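Local coordinates for protein superoxide dismutase [Mn/Fe] (Porphyromonas gingivalis, PDB 1UES) that destroys superoxide radicals, converting them to oxygen and hydrogen peroxide by alternately reducing and oxidising a manganese or iron ion bound in each subunit, at residues L8-V12 against D13-P17; K21-V24 against E25-G29. The protein carries 1 engineered substitution. All coordinates share one frame; numbering follows the deposited sequence.

Interaction 1: L8-V12 against D13-P17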
loop_
_atom_site.group_PDB
_atom_site.type_symbol
_atom_site.label_atom_id
_atom_site.label_comp_id
_atom_site.label_asym_id
_atom_site.label_seq_id
_atom_site.Cartn_x
_atom_site.Cartn_y
_atom_site.Cartn_z
ATOM N N LEU A 8 4.067 21.493 10.650
ATOM C CA LEU A 8 3.153 20.859 11.599
ATOM C C LEU A 8 2.780 21.816 12.718
ATOM O O LEU A 8 3.611 22.604 13.155
ATOM C CB LEU A 8 3.786 19.605 12.187
ATOM C CG LEU A 8 4.051 18.518 11.160
ATOM C CD1 LEU A 8 4.864 17.449 11.836
ATOM C CD2 LEU A 8 2.729 17.945 10.616
ATOM N N PRO A 9 1.520 21.758 13.192
ATOM C CA PRO A 9 1.009 22.618 14.262
ATOM C C PRO A 9 1.370 22.147 15.667
ATOM O O PRO A 9 0.875 22.704 16.653
ATOM C CB PRO A 9 -0.505 22.624 14.030
ATOM C CG PRO A 9 -0.806 21.426 13.216
ATOM C CD PRO A 9 0.480 20.842 12.688
ATOM N N TYR A 10 2.240 21.146 15.735
ATOM C CA TYR A 10 2.698 20.565 17.000
ATOM C C TYR A 10 4.119 20.022 16.833
ATOM O O TYR A 10 4.619 19.892 15.716
ATOM C CB TYR A 10 1.754 19.431 17.414
ATOM C CG TYR A 10 1.346 18.544 16.269
ATOM C CD1 TYR A 10 2.214 17.558 15.777
ATOM C CD2 TYR A 10 0.107 18.697 15.660
ATOM C CE1 TYR A 10 1.866 16.759 14.708
ATOM C CE2 TYR A 10 -0.264 17.904 14.586
ATOM C CZ TYR A 10 0.626 16.937 14.106
ATOM O OH TYR A 10 0.313 16.232 12.978
ATOM N N ALA A 11 4.771 19.712 17.957
ATOM C CA ALA A 11 6.129 19.185 17.968
ATOM C C ALA A 11 6.103 17.805 17.316
ATOM O O ALA A 11 5.076 17.114 17.397
ATOM C CB ALA A 11 6.609 19.077 19.408
ATOM N N VAL A 12 7.203 17.401 16.684
ATOM C CA VAL A 12 7.220 16.103 15.996
ATOM C C VAL A 12 7.000 14.879 16.871
ATOM O O VAL A 12 6.710 13.795 16.341
ATOM C CB VAL A 12 8.495 15.880 15.175
ATOM C CG1 VAL A 12 8.617 16.960 14.120
ATOM C CG2 VAL A 12 9.715 15.844 16.077
ATOM N N ASP A 13 7.135 15.022 18.189
ATOM C CA ASP A 13 6.914 13.879 19.068
ATOM C C ASP A 13 5.593 14.011 19.815
ATOM O O ASP A 13 5.281 13.209 20.692
ATOM C CB ASP A 13 8.082 13.757 20.071
ATOM C CG ASP A 13 8.157 14.936 21.050
ATOM O OD1 ASP A 13 7.557 15.997 20.780
ATOM O OD2 ASP A 13 8.821 14.803 22.118
ATOM N N ALA A 14 4.799 15.017 19.456
ATOM C CA ALA A 14 3.531 15.269 20.144
ATOM C C ALA A 14 2.450 14.182 20.034
ATOM O O ALA A 14 1.588 14.096 20.901
ATOM C CB ALA A 14 2.959 16.624 19.689
ATOM N N LEU A 15 2.487 13.367 18.974
ATOM C CA LEU A 15 1.485 12.305 18.785
ATOM C C LEU A 15 1.964 10.911 19.185
ATOM O O LEU A 15 1.225 9.936 19.039
ATOM C CB LEU A 15 0.983 12.265 17.325
ATOM C CG LEU A 15 0.632 13.650 16.755
ATOM C CD1 LEU A 15 0.233 13.499 15.297
ATOM C CD2 LEU A 15 -0.516 14.300 17.531
ATOM N N ALA A 16 3.177 10.828 19.747
ATOM C CA ALA A 16 3.721 9.545 20.185
ATOM C C ALA A 16 2.844 9.110 21.360
ATOM O O ALA A 16 2.476 9.937 22.201
ATOM C CB ALA A 16 5.181 9.700 20.636
ATOM N N PRO A 17 2.579 7.801 21.485
ATOM C CA PRO A 17 3.032 6.681 20.654
ATOM C C PRO A 17 2.247 6.290 19.409
ATOM O O PRO A 17 2.726 5.452 18.622
ATOM C CB PRO A 17 2.992 5.529 21.620
ATOM C CG PRO A 17 1.741 5.794 22.373
ATOM C CD PRO A 17 1.747 7.305 22.594
HETATM O O HOH W 1 4.551 12.401 17.449
#
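The phenol ring of Y10 has L15 over one face and L8 over the other. L15 reaches its face with both methyls: CD2 lies above the ring, and CD1 leans over the hydroxyl end, 3.7 Å from Y10 CZ and 3.6 Å from Y10 OH. The two side chains cross at about a right angle. On the opposite face L8 CB stands 4.2 Å above the ring plane, displaced toward the rim. A14 CB comes in obliquely, 3.8 Å from Y10 CB. With CG set between its own N and carbonyl carbon (chi1 42°), Y10 folds its ring back against the chain that follows.

Two overlapping type I turns, A11 to A14 and D13 to A16, bring L15 round to the ring. The closing bond of the first, A14 N to A11 O at 3.0 Å, is fairly straight at hydrogen (161°), although the donor stands well above the carbonyl plane. Water 1 adds a second brace, donating to V12 O at 2.8 Å and accepting from L15 N at 2.7 Å. Alanine suits position 14, where CB is close to both A11 O (3.2 Å) and the Y10 side chain.

Tyrosine fits here by being both greasy and polar: its faces pack on leucine while its hydroxyl, bonded to F78 O, ties the loop to helix 62-79, which probably limits both sliding and flipping of the ring.

Interaction 2: K21-V24 against E25-G29. With MN (manganese (II) ion), chain E.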
loop_
_atom_site.group_PDB
_atom_site.type_symbol
_atom_site.label_atom_id
_atom_site.label_comp_id
_atom_site.label_asym_id
_atom_site.label_seq_id
_atom_site.Cartn_x
_atom_site.Cartn_y
_atom_site.Cartn_z
ATOM N N LYS A 21 7.553 9.739 16.887
ATOM C CA LYS A 21 8.412 10.786 16.375
ATOM C C LYS A 21 9.086 10.270 15.098
ATOM O O LYS A 21 9.214 10.996 14.121
ATOM C CB LYS A 21 9.455 11.180 17.430
ATOM C CG LYS A 21 10.696 11.804 16.821
ATOM C CD LYS A 21 11.767 12.156 17.855
ATOM C CE LYS A 21 12.792 13.140 17.227
ATOM N NZ LYS A 21 12.348 14.543 17.448
ATOM N N GLU A 22 9.486 9.006 15.103
ATOM C CA GLU A 22 10.143 8.414 13.955
ATOM C C GLU A 22 9.167 8.354 12.779
ATOM O O GLU A 22 9.533 8.641 11.636
ATOM C CB GLU A 22 10.653 7.012 14.329
ATOM C CG GLU A 22 11.779 7.013 15.407
ATOM C CD GLU A 22 11.298 7.009 16.897
ATOM O OE1 GLU A 22 10.076 7.126 17.210
ATOM O OE2 GLU A 22 12.199 6.897 17.792
ATOM N N THR A 23 7.923 7.979 13.063
ATOM C CA THR A 23 6.928 7.936 11.992
ATOM C C THR A 23 6.675 9.331 11.433
ATOM O O THR A 23 6.601 9.494 10.201
ATOM C CB THR A 23 5.637 7.267 12.473
ATOM O OG1 THR A 23 5.920 5.877 12.623
ATOM C CG2 THR A 23 4.515 7.381 11.430
ATOM N N VAL A 24 6.536 10.336 12.290
ATOM C CA VAL A 24 6.329 11.694 11.775
ATOM C C VAL A 24 7.529 12.090 10.881
ATOM O O VAL A 24 7.352 12.651 9.780
ATOM C CB VAL A 24 6.176 12.723 12.934
ATOM C CG1 VAL A 24 6.194 14.135 12.380
ATOM C CG2 VAL A 24 4.891 12.458 13.705
ATOM N N GLU A 25 8.748 11.782 11.325
ATOM C CA GLU A 25 9.935 12.110 10.528
ATOM C C GLU A 25 9.878 11.509 9.095
ATOM O O GLU A 25 10.198 12.188 8.111
ATOM C CB GLU A 25 11.211 11.661 11.279
ATOM C CG GLU A 25 12.379 11.342 10.368
ATOM C CD GLU A 25 13.699 11.215 11.104
ATOM O OE1 GLU A 25 14.757 11.066 10.428
ATOM O OE2 GLU A 25 13.677 11.262 12.361
ATOM N N PHE A 26 9.464 10.252 8.944
ATOM C CA PHE A 26 9.385 9.682 7.613
ATOM C C PHE A 26 8.073 10.021 6.889
ATOM O O PHE A 26 8.065 10.359 5.702
ATOM C CB PHE A 26 9.552 8.148 7.688
ATOM C CG PHE A 26 10.942 7.740 8.016
ATOM C CD1 PHE A 26 11.912 7.762 7.017
ATOM C CD2 PHE A 26 11.307 7.421 9.314
ATOM C CE1 PHE A 26 13.251 7.479 7.298
ATOM C CE2 PHE A 26 12.642 7.135 9.627
ATOM C CZ PHE A 26 13.625 7.165 8.612
ATOM N N HIS A 27 6.967 9.926 7.615
ATOM C CA HIS A 27 5.652 10.152 7.007
ATOM C C HIS A 27 5.512 11.583 6.504
ATOM O O HIS A 27 5.175 11.815 5.332
ATOM C CB HIS A 27 4.549 9.805 8.035
ATOM C CG HIS A 27 3.220 9.545 7.408
ATOM N ND1 HIS A 27 2.116 9.139 8.125
ATOM C CD2 HIS A 27 2.839 9.588 6.114
ATOM C CE1 HIS A 27 1.108 8.938 7.298
ATOM N NE2 HIS A 27 1.529 9.192 6.074
ATOM N N HIS A 28 5.734 12.531 7.403
ATOM C CA HIS A 28 5.655 13.933 7.037
ATOM C C HIS A 28 6.936 14.405 6.350
ATOM O O HIS A 28 6.890 14.980 5.265
ATOM C CB HIS A 28 5.370 14.796 8.277
ATOM C CG HIS A 28 5.486 16.262 8.025
ATOM N ND1 HIS A 28 6.669 16.947 8.195
ATOM C CD2 HIS A 28 4.596 17.160 7.533
ATOM C CE1 HIS A 28 6.507 18.204 7.810
ATOM N NE2 HIS A 28 5.259 18.355 7.402
ATOM N N GLY A 29 8.088 14.153 6.970
ATOM C CA GLY A 29 9.332 14.622 6.384
ATOM C C GLY A 29 9.802 14.024 5.066
ATOM O O GLY A 29 10.521 14.689 4.316
HETATM MN MN MN E . 0.450 8.549 4.282
HETATM O O HOH W 2 -0.865 7.855 2.608
#
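T23 and H27, one helical turn apart, lie side by side and point the same way. The threonine methyl CG2 is 4.2 Å from H27 CB, and H27 CB itself rests 3.0 Å from T23 O. That carbonyl takes the H27 N-H at 2.6 Å, a short bond with the donor nearly in line with C=O, so the backbone of the histidine is firmly placed. With CG anti to the backbone N (chi1 -160°), the imidazole then swings outward from the helix and directs NE2 at the manganese ion, 2.2 Å away. Imidazole suits the place because its remote nitrogen can reach a metal well clear of the helix. Water 2 binds the manganese almost directly opposite NE2.

F26 is turned differently. Its ring edge meets the preceding turn, CD2 lying 3.2 Å from E22 O, and E25 CG stands over one ring face, offset toward the rim; F26 also packs on Q168 of the second subunit. V24 CG1 lies 4.2 Å from H28 CB, while the ring of H28 leads away so that NE2 can bond to I6 O. V24 O is gripped by two donors, H28 N at 2.9 Å and G29 N at 3.3 Å, and the second marks a wider pi-type turn. Glycine suits G29, where E25 O crowds the place a side chain would start from.

With H74, D157 and H161 completing the coordination, this is the metal site of the iron/manganese superoxide dismutases: five ligands in a trigonal bipyramid, with H27 and the solvent molecule on its axis and the first ligand supplied by the long N-terminal helix.

The two contacts come in series along the chain, both within the alpha-hairpin domain: interaction 1 lies in the loop ahead of helix 21-42, and interaction 2 occupies that helix's first turns. Their centres are 10 Å apart, on the same side of the chain's centre, and they touch directly. L8 CD1 packs 3.6 Å from V24 CG1, L8 CD2 lies 3.7 Å from H28 CD2, and V12 O approaches V24 CG2. Through these contacts the loop doubles back and covers the helix from the surface. The side chain of Y10 is about 12 Å from the manganese ion; interaction 1 thus lies away from the metal, whereas interaction 2 carries one of its ligands.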